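Local coordinates for DELTA1-pyrroline-2-carboxylate reductase (Thermococcus litoralis DSM 5473, PDB 6T3E), which catalyses the reduction of Delta1-pyrroline-2-carboxylate to L-proline with NADH as hydride donor, at residues E44-A49 with T135-G140; L51-G56 with V321-E326; T143-R148 with E300-V305. One frame throughout, in Å; residues are numbered along the deposited sequence.

Contact 1: E44-A49 with T135-G140; sequences ESVERA and TGAASG. With NAI (1,4-dihydronicotinamide adenine dinucleotide), chain F.
V46 and A138 bring the two helical segments together, their CA atoms lying 6.2 Å apart, a close approach in keeping with the alanines A137 and A138 on one side. Segment 44-49 belongs to helix 39-54 and segment 135-140 to helix 128-146, and about 99 Å² of surface is buried between them. The contact rests on one branched side chain set against two methyl groups. V46 points toward the other helix and divides its methyls between neighbouring residues. CG1, turned anti to the backbone N (chi1 165°), comes over the backbone of A138, with V46 CG1 to A138 CA at 3.9 Å; the A138 CB methyl lies 4.2 Å from the same V46 CG1. The other branch, V46 CG2, faces the A137 CB methyl at 4.2 Å. A137 is covered further by M39, V42 and I43 of helix 39-54, while A138 also touches E326 of helix 324-341, so the alanine pair fits into a junction of three helices.

The polar end of the contact belongs to T135, which turns its CB away from segment 44-49. T135 OG1 lies 3.1 Å from NAI N7N, the carboxamide nitrogen of NADH, and the N-H...O angle of 131° makes this a weak hydrogen bond. OG1 is bonded as well to T131 O one turn earlier in the helix; since a carbonyl can only accept, the hydroxyl can donate to T131 O and accept from the amide N-H. Chemically, then, helix 128-146 is divided by side: alanine methyls meet V46 through van der Waals contact alone, while the threonine hydroxyl adds a modest polar hold on the carboxamide, consistent with a part in placing the nicotinamide.

Contact 2: L51-G56 with V321-E326; sequences LELYNG and VGLAIE. With NAI (1,4-dihydronicotinamide adenine dinucleotide), chain F; PRO (proline), chain E.
L53 and I325 carry most of the apolar contact, with L323 beside them. All three point toward the opposite segment, and the branch that does the touching on the first side is L53 CD2. It reaches L323 tip to tip, with L53 CD2 to L323 CD2 at 4.1 Å. Against I325 the approach differs: the two side chains cross at about a right angle, with L53 CD2 to I325 CD1 at 4.0 Å. I325 reaches this far because its CG1 lies between the backbone N and the carbonyl carbon (chi1 64°), with CD1 extended beyond it toward L53.

Backbone bonds shape both segments. G56, at positive phi, is the C-prime residue of a Schellman motif that ends helix 39-54, closed by K57 N to E52 O and a weaker G56 N to L53 O. In the other segment, E326 N bonds L323 O at 3.1 Å at the start of helix 324-341.

Ligand contacts occupy the far end of 321-326. The CA of G322 packs 3.4 Å from N7N of NADH, and a CB at this residue would collide with the bound proline, so the glycine leaves room for the carboxylate. E326 OE1 forms a salt bridge with R134, itself bonded to that proline, which makes E326 a second-shell residue.

In the fold, strand 58-68 flanks these aliphatic side chains: A58 touches L53, and V60 touches L323 and I325. Strand 73-82 adds L82 against I325, and F50 of helix 39-54 covers L323, I325 and E326.

Contact 3: T143-R148 with E300-V305; sequences TKYLAR and EIVAGV
I301 fits between Y145 and L146, joining the C-terminal end of helix 128-146 to helix 298-303, the short helix that follows edge strand 294-297 of the parallel sheet in the Rossmann-type, NADH-binding part of the protein. About 193 Å² is buried. The two branches of I301 serve different partners. Its CG2, anti to the backbone N, lies against the root of the tyrosine, with I301 CG2 to Y145 CG at 3.5 Å and to Y145 CB at 3.6 Å. The methyl approaches the ring obliquely, and the two side chains run past each other in opposite directions. The other branch meets leucine: I301 CD1 and L146 CD2 are 3.9 Å apart, the side chains crossing at about a right angle. Farther out along the ring, Y145 OH lies 4.0 Å from V302 O, and V302 CG1 is more distant still.

What positions this first shell lies mostly outside it. Y145 has CG anti to its own carbonyl carbon (chi1 -64°), which lays the ring along I301 and V302 and carries the hydroxyl to E47 OE2 of helix 39-54, its hydrogen-bonding partner. E47 also takes a salt bridge from K144 NZ, so neighbouring residues of helix 128-146 hold both carboxylate oxygens. A phenylalanine at Y145 would keep the ring beside I301 but would probably leave E47 OE2 without this hydroxyl and the ring without its polar tether. Beyond the side chains, L146 O is bonded to T316 OG1 on a strand of the parallel sheet. G304, the first residue to leave helical angles, has a positive phi that suits glycine, and G304 N bonds I301 O at 3.1 Å, the same carbonyl oxygen that lies 3.8 Å from Y145 CE1.

How the contacts relate
Helix 39-54 joins all three contacts. It supplies a segment to contact 1 and to contact 2, whose centres are 10 Å apart, and its E47 and Y54 reach contact 3. Contacts 1 and 2 meet where A138 CB packs 3.4 Å from E326 OE2, and both touch NADH, with V321 and G322 of contact 2 also lining the proline pocket. Contact 3, its centre 12 Å from that of contact 1, shares helix 128-146 with it and is linked through E47 OE2 and Y145 OH at 2.6 Å. Contacts 2 and 3 touch through Y54 CD2 and A303 CB, 3.6 Å apart. None of contact 3's residues belongs to the proline pocket.

Contact 1: E44-A49 with T135-G140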
loop_
_atom_site.group_PDB
_atom_site.type_symbol
_atom_site.label_atom_id
_atom_site.label_comp_id
_atom_site.label_asym_id
_atom_site.label_seq_id
_atom_site.Cartn_x
_atom_site.Cartn_y
_atom_site.Cartn_z
ATOM N N GLU B 44 10.059 22.568 -7.666
ATOM C CA GLU B 44 10.757 22.073 -8.847
ATOM C C GLU B 44 10.619 20.564 -8.974
ATOM O O GLU B 44 10.376 20.046 -10.070
ATOM C CB GLU B 44 12.234 22.470 -8.795
ATOM C CG GLU B 44 12.480 23.973 -8.863
ATOM C CD GLU B 44 13.902 24.361 -8.484
ATOM O OE1 GLU B 44 14.838 23.565 -8.729
ATOM O OE2 GLU B 44 14.079 25.465 -7.928
ATOM N N SER B 45 10.719 19.847 -7.852
ATOM C CA SER B 45 10.725 18.387 -7.902
ATOM C C SER B 45 9.356 17.833 -8.264
ATOM O O SER B 45 9.255 16.905 -9.075
ATOM C CB SER B 45 11.178 17.821 -6.559
ATOM O OG SER B 45 12.400 18.402 -6.154
ATOM N N VAL B 46 8.291 18.384 -7.671
ATOM C CA VAL B 46 6.946 17.919 -7.990
ATOM C C VAL B 46 6.616 18.234 -9.449
ATOM O O VAL B 46 5.950 17.452 -10.139
ATOM C CB VAL B 46 5.919 18.532 -7.018
ATOM C CG1 VAL B 46 4.506 18.362 -7.561
ATOM C CG2 VAL B 46 6.027 17.911 -5.616
ATOM N N GLU B 47 7.109 19.364 -9.957
ATOM C CA GLU B 47 6.891 19.688 -11.362
ATOM C C GLU B 47 7.541 18.656 -12.278
ATOM O O GLU B 47 6.939 18.232 -13.273
ATOM C CB GLU B 47 7.434 21.081 -11.663
ATOM C CG GLU B 47 7.167 21.541 -13.069
ATOM C CD GLU B 47 7.181 23.062 -13.198
ATOM O OE1 GLU B 47 7.672 23.754 -12.257
ATOM O OE2 GLU B 47 6.665 23.552 -14.230
ATOM N N ARG B 48 8.759 18.223 -11.946
ATOM C CA ARG B 48 9.444 17.222 -12.760
ATOM C C ARG B 48 8.752 15.866 -12.679
ATOM O O ARG B 48 8.719 15.115 -13.667
ATOM C CB ARG B 48 10.909 17.104 -12.319
ATOM C CG ARG B 48 11.693 16.069 -13.115
ATOM C CD ARG B 48 12.593 15.158 -12.251
ATOM N NE ARG B 48 13.606 14.452 -13.051
ATOM C CZ ARG B 48 13.345 13.547 -13.999
ATOM N NH1 ARG B 48 12.091 13.204 -14.283
ATOM N NH2 ARG B 48 14.346 12.979 -14.668
ATOM N N ALA B 49 8.176 15.549 -11.513
ATOM C CA ALA B 49 7.470 14.285 -11.345
ATOM C C ALA B 49 6.266 14.199 -12.273
ATOM O O ALA B 49 5.958 13.126 -12.811
ATOM C CB ALA B 49 7.046 14.121 -9.892
ATOM N N THR B 135 2.132 18.712 -0.891
ATOM C CA THR B 135 0.805 19.228 -1.210
ATOM C C THR B 135 0.849 20.712 -1.544
ATOM O O THR B 135 0.238 21.153 -2.523
ATOM C CB THR B 135 -0.140 18.980 -0.041
ATOM O OG1 THR B 135 -0.258 17.572 0.190
ATOM C CG2 THR B 135 -1.512 19.573 -0.326
ATOM N N GLY B 136 1.566 21.500 -0.741
ATOM C CA GLY B 136 1.729 22.907 -1.061
ATOM C C GLY B 136 2.446 23.120 -2.381
ATOM O O GLY B 136 2.053 23.970 -3.183
ATOM N N ALA B 137 3.502 22.339 -2.627
ATOM C CA ALA B 137 4.265 22.487 -3.862
ATOM C C ALA B 137 3.438 22.109 -5.077
ATOM O O ALA B 137 3.555 22.747 -6.133
ATOM C CB ALA B 137 5.534 21.639 -3.804
ATOM N N ALA B 138 2.602 21.072 -4.955
ATOM C CA ALA B 138 1.737 20.694 -6.069
ATOM C C ALA B 138 0.826 21.848 -6.464
ATOM O O ALA B 138 0.669 22.152 -7.652
ATOM C CB ALA B 138 0.919 19.453 -5.713
ATOM N N SER B 139 0.246 22.528 -5.479
ATOM C CA SER B 139 -0.523 23.728 -5.784
ATOM C C SER B 139 0.383 24.867 -6.223
ATOM O O SER B 139 -0.064 25.770 -6.940
ATOM C CB SER B 139 -1.381 24.141 -4.579
ATOM O OG SER B 139 -2.157 23.050 -4.091
ATOM N N GLY B 140 1.649 24.855 -5.794
ATOM C CA GLY B 140 2.569 25.891 -6.237
ATOM C C GLY B 140 2.830 25.849 -7.734
ATOM O O GLY B 140 2.798 26.883 -8.407
HETATM P PA NAI F . -6.285 20.328 9.869
HETATM O O1A NAI F . -7.311 19.671 10.756
HETATM O O2A NAI F . -4.973 20.468 10.615
HETATM O O5B NAI F . -6.797 21.775 9.275
HETATM C C5B NAI F . -8.140 21.774 8.805
HETATM C C4B NAI F . -8.754 23.227 9.014
HETATM O O4B NAI F . -9.904 23.318 8.431
HETATM C C3B NAI F . -9.019 23.453 10.520
HETATM O O3B NAI F . -8.324 24.544 10.925
HETATM C C2B NAI F . -10.547 23.653 10.600
HETATM O O2B NAI F . -10.911 24.567 11.748
HETATM C C1B NAI F . -10.826 24.183 9.443
HETATM N N9A NAI F . -12.213 24.041 9.091
HETATM C C8A NAI F . -12.861 22.875 9.139
HETATM N N7A NAI F . -14.113 23.097 8.754
HETATM C C5A NAI F . -14.239 24.403 8.464
HETATM C C6A NAI F . -15.321 25.127 8.026
HETATM N N6A NAI F . -16.692 24.758 7.728
HETATM N N1A NAI F . -15.205 26.435 7.803
HETATM C C2A NAI F . -14.006 27.036 8.001
HETATM N N3A NAI F . -12.938 26.320 8.431
HETATM C C4A NAI F . -13.071 24.990 8.666
HETATM O O3 NAI F . -6.110 19.317 8.558
HETATM P PN NAI F . -5.117 19.658 7.264
HETATM O O1N NAI F . -3.897 18.782 7.469
HETATM O O2N NAI F . -4.788 21.122 7.196
HETATM O O5D NAI F . -5.878 19.236 5.893
HETATM C C5D NAI F . -6.719 20.169 5.320
HETATM C C4D NAI F . -7.505 19.477 4.175
HETATM O O4D NAI F . -6.713 19.141 3.175
HETATM C C3D NAI F . -8.117 18.164 4.684
HETATM O O3D NAI F . -9.388 18.031 4.159
HETATM C C2D NAI F . -7.224 17.062 4.096
HETATM O O2D NAI F . -8.036 15.768 4.013
HETATM C C1D NAI F . -6.903 17.557 2.929
HETATM N N1N NAI F . -5.623 17.000 2.461
HETATM C C2N NAI F . -5.430 16.639 1.068
HETATM C C3N NAI F . -3.991 16.518 0.494
HETATM C C7N NAI F . -3.849 16.804 -1.026
HETATM O O7N NAI F . -4.809 17.149 -1.609
HETATM N N7N NAI F . -2.543 16.645 -1.705
HETATM C C4N NAI F . -2.787 16.765 1.381
HETATM C C5N NAI F . -3.085 16.601 2.877
HETATM C C6N NAI F . -4.524 16.798 3.386
#

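Contact 2: L51-G56 with V321-E326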
loop_
_atom_site.group_PDB
_atom_site.type_symbol
_atom_site.label_atom_id
_atom_site.label_comp_id
_atom_site.label_asym_id
_atom_site.label_seq_id
_atom_site.Cartn_x
_atom_site.Cartn_y
_atom_site.Cartn_z
ATOM N N LEU B 51 5.971 15.974 -15.132
ATOM C CA LEU B 51 6.511 15.852 -16.478
ATOM C C LEU B 51 6.927 14.418 -16.757
ATOM O O LEU B 51 6.682 13.892 -17.852
ATOM C CB LEU B 51 7.694 16.797 -16.663
ATOM C CG LEU B 51 8.414 16.723 -18.016
ATOM C CD1 LEU B 51 7.461 17.006 -19.170
ATOM C CD2 LEU B 51 9.596 17.682 -18.037
ATOM N N GLU B 52 7.540 13.760 -15.765
ATOM C CA GLU B 52 7.885 12.352 -15.922
ATOM C C GLU B 52 6.632 11.495 -16.083
ATOM O O GLU B 52 6.630 10.534 -16.865
ATOM C CB GLU B 52 8.742 11.898 -14.732
ATOM C CG GLU B 52 8.972 10.384 -14.625
ATOM C CD GLU B 52 10.130 9.990 -13.698
ATOM O OE1 GLU B 52 10.856 10.879 -13.201
ATOM O OE2 GLU B 52 10.305 8.775 -13.456
ATOM N N LEU B 53 5.545 11.861 -15.397
ATOM C CA LEU B 53 4.282 11.132 -15.525
ATOM C C LEU B 53 3.669 11.297 -16.914
ATOM O O LEU B 53 3.074 10.356 -17.452
ATOM C CB LEU B 53 3.307 11.603 -14.450
ATOM C CG LEU B 53 1.816 11.487 -14.753
ATOM C CD1 LEU B 53 1.373 10.030 -14.673
ATOM C CD2 LEU B 53 1.025 12.362 -13.792
ATOM N N TYR B 54 3.777 12.491 -17.499
ATOM C CA TYR B 54 3.205 12.718 -18.821
ATOM C C TYR B 54 3.951 11.942 -19.903
ATOM O O TYR B 54 3.345 11.514 -20.891
ATOM C CB TYR B 54 3.199 14.209 -19.157
ATOM C CG TYR B 54 2.514 14.499 -20.476
ATOM C CD1 TYR B 54 1.129 14.647 -20.541
ATOM C CD2 TYR B 54 3.240 14.590 -21.662
ATOM C CE1 TYR B 54 0.489 14.892 -21.734
ATOM C CE2 TYR B 54 2.604 14.835 -22.869
ATOM C CZ TYR B 54 1.226 14.986 -22.895
ATOM O OH TYR B 54 0.573 15.226 -24.082
ATOM N N ASN B 55 5.268 11.799 -19.769
ATOM C CA ASN B 55 6.070 11.101 -20.768
ATOM C C ASN B 55 5.990 9.583 -20.646
ATOM O O ASN B 55 6.788 8.888 -21.288
ATOM C CB ASN B 55 7.531 11.549 -20.678
ATOM C CG ASN B 55 7.711 13.027 -20.980
ATOM O OD1 ASN B 55 6.978 13.606 -21.783
ATOM N ND2 ASN B 55 8.685 13.648 -20.328
ATOM N N GLY B 56 5.035 9.063 -19.870
ATOM C CA GLY B 56 4.848 7.631 -19.718
ATOM C C GLY B 56 5.884 6.928 -18.875
ATOM O O GLY B 56 6.018 5.705 -18.966
ATOM N N VAL B 321 -6.336 16.328 -4.785
ATOM C CA VAL B 321 -6.601 15.304 -3.780
ATOM C C VAL B 321 -5.350 14.556 -3.356
ATOM O O VAL B 321 -5.414 13.782 -2.389
ATOM C CB VAL B 321 -7.662 14.299 -4.267
ATOM C CG1 VAL B 321 -9.044 14.977 -4.324
ATOM C CG2 VAL B 321 -7.259 13.734 -5.606
ATOM N N GLY B 322 -4.249 14.693 -4.083
ATOM C CA GLY B 322 -2.995 14.028 -3.771
ATOM C C GLY B 322 -2.695 12.925 -4.771
ATOM O O GLY B 322 -3.577 12.148 -5.160
ATOM N N LEU B 323 -1.446 12.860 -5.206
ATOM C CA LEU B 323 -0.995 11.823 -6.124
ATOM C C LEU B 323 0.333 11.265 -5.621
ATOM O O LEU B 323 1.198 12.017 -5.161
ATOM C CB LEU B 323 -0.864 12.363 -7.554
ATOM C CG LEU B 323 -0.804 11.309 -8.664
ATOM C CD1 LEU B 323 -2.030 10.405 -8.675
ATOM C CD2 LEU B 323 -0.599 11.978 -10.015
ATOM N N ALA B 324 0.498 9.943 -5.724
ATOM C CA ALA B 324 1.633 9.282 -5.088
ATOM C C ALA B 324 2.978 9.712 -5.660
ATOM O O ALA B 324 3.997 9.569 -4.972
ATOM C CB ALA B 324 1.491 7.761 -5.195
ATOM N N ILE B 325 3.015 10.227 -6.894
ATOM C CA ILE B 325 4.297 10.617 -7.478
ATOM C C ILE B 325 4.916 11.764 -6.701
ATOM O O ILE B 325 6.146 11.906 -6.666
ATOM C CB ILE B 325 4.161 10.990 -8.964
ATOM C CG1 ILE B 325 3.271 12.219 -9.143
ATOM C CG2 ILE B 325 3.660 9.827 -9.757
ATOM C CD1 ILE B 325 3.363 12.815 -10.534
ATOM N N GLU B 326 4.086 12.622 -6.103
ATOM C CA GLU B 326 4.625 13.734 -5.333
ATOM C C GLU B 326 5.346 13.247 -4.082
ATOM O O GLU B 326 6.360 13.830 -3.682
ATOM C CB GLU B 326 3.497 14.705 -4.987
ATOM C CG GLU B 326 2.444 14.815 -6.087
ATOM C CD GLU B 326 1.181 15.546 -5.662
ATOM O OE1 GLU B 326 0.782 15.465 -4.483
ATOM O OE2 GLU B 326 0.582 16.212 -6.527
HETATM P PA NAI F . -6.285 20.328 9.869
HETATM O O1A NAI F . -7.311 19.671 10.756
HETATM O O2A NAI F . -4.973 20.468 10.615
HETATM O O5B NAI F . -6.797 21.775 9.275
HETATM C C5B NAI F . -8.140 21.774 8.805
HETATM C C4B NAI F . -8.754 23.227 9.014
HETATM O O4B NAI F . -9.904 23.318 8.431
HETATM C C3B NAI F . -9.019 23.453 10.520
HETATM O O3B NAI F . -8.324 24.544 10.925
HETATM C C2B NAI F . -10.547 23.653 10.600
HETATM O O2B NAI F . -10.911 24.567 11.748
HETATM C C1B NAI F . -10.826 24.183 9.443
HETATM N N9A NAI F . -12.213 24.041 9.091
HETATM C C8A NAI F . -12.861 22.875 9.139
HETATM N N7A NAI F . -14.113 23.097 8.754
HETATM C C5A NAI F . -14.239 24.403 8.464
HETATM C C6A NAI F . -15.321 25.127 8.026
HETATM N N6A NAI F . -16.692 24.758 7.728
HETATM N N1A NAI F . -15.205 26.435 7.803
HETATM C C2A NAI F . -14.006 27.036 8.001
HETATM N N3A NAI F . -12.938 26.320 8.431
HETATM C C4A NAI F . -13.071 24.990 8.666
HETATM O O3 NAI F . -6.110 19.317 8.558
HETATM P PN NAI F . -5.117 19.658 7.264
HETATM O O1N NAI F . -3.897 18.782 7.469
HETATM O O2N NAI F . -4.788 21.122 7.196
HETATM O O5D NAI F . -5.878 19.236 5.893
HETATM C C5D NAI F . -6.719 20.169 5.320
HETATM C C4D NAI F . -7.505 19.477 4.175
HETATM O O4D NAI F . -6.713 19.141 3.175
HETATM C C3D NAI F . -8.117 18.164 4.684
HETATM O O3D NAI F . -9.388 18.031 4.159
HETATM C C2D NAI F . -7.224 17.062 4.096
HETATM O O2D NAI F . -8.036 15.768 4.013
HETATM C C1D NAI F . -6.903 17.557 2.929
HETATM N N1N NAI F . -5.623 17.000 2.461
HETATM C C2N NAI F . -5.430 16.639 1.068
HETATM C C3N NAI F . -3.991 16.518 0.494
HETATM C C7N NAI F . -3.849 16.804 -1.026
HETATM O O7N NAI F . -4.809 17.149 -1.609
HETATM N N7N NAI F . -2.543 16.645 -1.705
HETATM C C4N NAI F . -2.787 16.765 1.381
HETATM C C5N NAI F . -3.085 16.601 2.877
HETATM C C6N NAI F . -4.524 16.798 3.386
HETATM N N PRO E . -5.273 13.013 1.159
HETATM C CA PRO E . -3.942 13.385 1.650
HETATM C C PRO E . -2.783 12.813 0.838
HETATM O O PRO E . -2.920 12.415 -0.328
HETATM C CB PRO E . -3.934 12.810 3.065
HETATM C CG PRO E . -5.360 12.923 3.512
HETATM C CD PRO E . -6.226 12.807 2.267
HETATM O OXT PRO E . -1.664 12.735 1.346
#

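Contact 3: T143-R148 with E300-V305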
loop_
_atom_site.group_PDB
_atom_site.type_symbol
_atom_site.label_atom_id
_atom_site.label_comp_id
_atom_site.label_asym_id
_atom_site.label_seq_id
_atom_site.Cartn_x
_atom_site.Cartn_y
_atom_site.Cartn_z
ATOM N N THR B 143 -0.336 26.950 -9.462
ATOM C CA THR B 143 -0.500 28.397 -9.332
ATOM C C THR B 143 0.332 29.153 -10.368
ATOM O O THR B 143 -0.110 30.177 -10.897
ATOM C CB THR B 143 -0.140 28.824 -7.903
ATOM O OG1 THR B 143 -1.012 28.162 -6.978
ATOM C CG2 THR B 143 -0.242 30.342 -7.716
ATOM N N LYS B 144 1.532 28.652 -10.688
ATOM C CA LYS B 144 2.382 29.311 -11.682
ATOM C C LYS B 144 1.695 29.430 -13.038
ATOM O O LYS B 144 1.861 30.433 -13.742
ATOM C CB LYS B 144 3.694 28.551 -11.839
ATOM C CG LYS B 144 4.895 29.275 -11.285
ATOM C CD LYS B 144 6.188 28.617 -11.743
ATOM C CE LYS B 144 6.251 27.167 -11.292
ATOM N NZ LYS B 144 7.516 26.517 -11.737
ATOM N N TYR B 145 0.967 28.395 -13.446
ATOM C CA TYR B 145 0.342 28.372 -14.760
ATOM C C TYR B 145 -1.065 28.946 -14.781
ATOM O O TYR B 145 -1.524 29.362 -15.851
ATOM C CB TYR B 145 0.278 26.938 -15.292
ATOM C CG TYR B 145 1.624 26.317 -15.535
ATOM C CD1 TYR B 145 2.162 26.270 -16.813
ATOM C CD2 TYR B 145 2.359 25.777 -14.490
ATOM C CE1 TYR B 145 3.392 25.709 -17.041
ATOM C CE2 TYR B 145 3.594 25.213 -14.704
ATOM C CZ TYR B 145 4.107 25.180 -15.983
ATOM O OH TYR B 145 5.340 24.610 -16.200
ATOM N N LEU B 146 -1.759 28.978 -13.634
ATOM C CA LEU B 146 -3.185 29.293 -13.598
ATOM C C LEU B 146 -3.533 30.613 -12.932
ATOM O O LEU B 146 -4.643 31.106 -13.139
ATOM C CB LEU B 146 -3.966 28.186 -12.870
ATOM C CG LEU B 146 -3.962 26.784 -13.470
ATOM C CD1 LEU B 146 -4.749 25.822 -12.607
ATOM C CD2 LEU B 146 -4.511 26.827 -14.880
ATOM N N ALA B 147 -2.634 31.199 -12.151
ATOM C CA ALA B 147 -2.945 32.403 -11.401
ATOM C C ALA B 147 -2.447 33.631 -12.146
ATOM O O ALA B 147 -1.456 33.575 -12.882
ATOM C CB ALA B 147 -2.329 32.359 -9.999
ATOM N N ARG B 148 -3.160 34.742 -11.961
ATOM C CA ARG B 148 -2.713 36.001 -12.531
ATOM C C ARG B 148 -1.339 36.342 -11.975
ATOM O O ARG B 148 -1.083 36.177 -10.779
ATOM C CB ARG B 148 -3.707 37.116 -12.208
ATOM C CG ARG B 148 -4.878 37.242 -13.178
ATOM C CD ARG B 148 -5.756 38.466 -12.848
ATOM N NE ARG B 148 -6.562 38.322 -11.627
ATOM C CZ ARG B 148 -6.351 38.989 -10.491
ATOM N NH1 ARG B 148 -7.150 38.795 -9.441
ATOM N NH2 ARG B 148 -5.345 39.851 -10.406
ATOM N N GLU B 300 -0.653 17.499 -18.090
ATOM C CA GLU B 300 -0.737 18.080 -19.429
ATOM C C GLU B 300 -0.347 19.554 -19.428
ATOM O O GLU B 300 0.238 20.050 -20.399
ATOM C CB GLU B 300 -2.147 17.907 -19.987
ATOM C CG GLU B 300 -2.779 16.589 -19.620
ATOM C CD GLU B 300 -4.181 16.478 -20.137
ATOM O OE1 GLU B 300 -5.003 17.336 -19.788
ATOM O OE2 GLU B 300 -4.461 15.537 -20.900
ATOM N N ILE B 301 -0.678 20.277 -18.356
ATOM C CA ILE B 301 -0.308 21.685 -18.265
ATOM C C ILE B 301 1.204 21.847 -18.115
ATOM O O ILE B 301 1.812 22.729 -18.737
ATOM C CB ILE B 301 -1.075 22.354 -17.115
ATOM C CG1 ILE B 301 -2.532 22.576 -17.532
ATOM C CG2 ILE B 301 -0.414 23.667 -16.725
ATOM C CD1 ILE B 301 -3.267 23.557 -16.667
ATOM N N VAL B 302 1.835 21.011 -17.282
ATOM C CA VAL B 302 3.283 21.107 -17.099
ATOM C C VAL B 302 3.998 20.824 -18.415
ATOM O O VAL B 302 4.949 21.523 -18.790
ATOM C CB VAL B 302 3.757 20.146 -15.986
ATOM C CG1 VAL B 302 5.269 20.261 -15.786
ATOM C CG2 VAL B 302 3.038 20.412 -14.679
ATOM N N ALA B 303 3.508 19.838 -19.166
ATOM C CA ALA B 303 4.121 19.466 -20.434
ATOM C C ALA B 303 3.934 20.518 -21.518
ATOM O O ALA B 303 4.622 20.454 -22.541
ATOM C CB ALA B 303 3.543 18.130 -20.910
ATOM N N GLY B 304 3.047 21.486 -21.316
ATOM C CA GLY B 304 2.734 22.477 -22.324
ATOM C C GLY B 304 1.745 22.030 -23.378
ATOM O O GLY B 304 1.368 22.843 -24.232
ATOM N N VAL B 305 1.314 20.765 -23.343
ATOM C CA VAL B 305 0.323 20.259 -24.293
ATOM C C VAL B 305 -1.018 20.971 -24.126
ATOM O O VAL B 305 -1.662 21.348 -25.115
ATOM C CB VAL B 305 0.192 18.733 -24.146
ATOM C CG1 VAL B 305 -1.194 18.256 -24.571
ATOM C CG2 VAL B 305 1.291 18.047 -24.954
#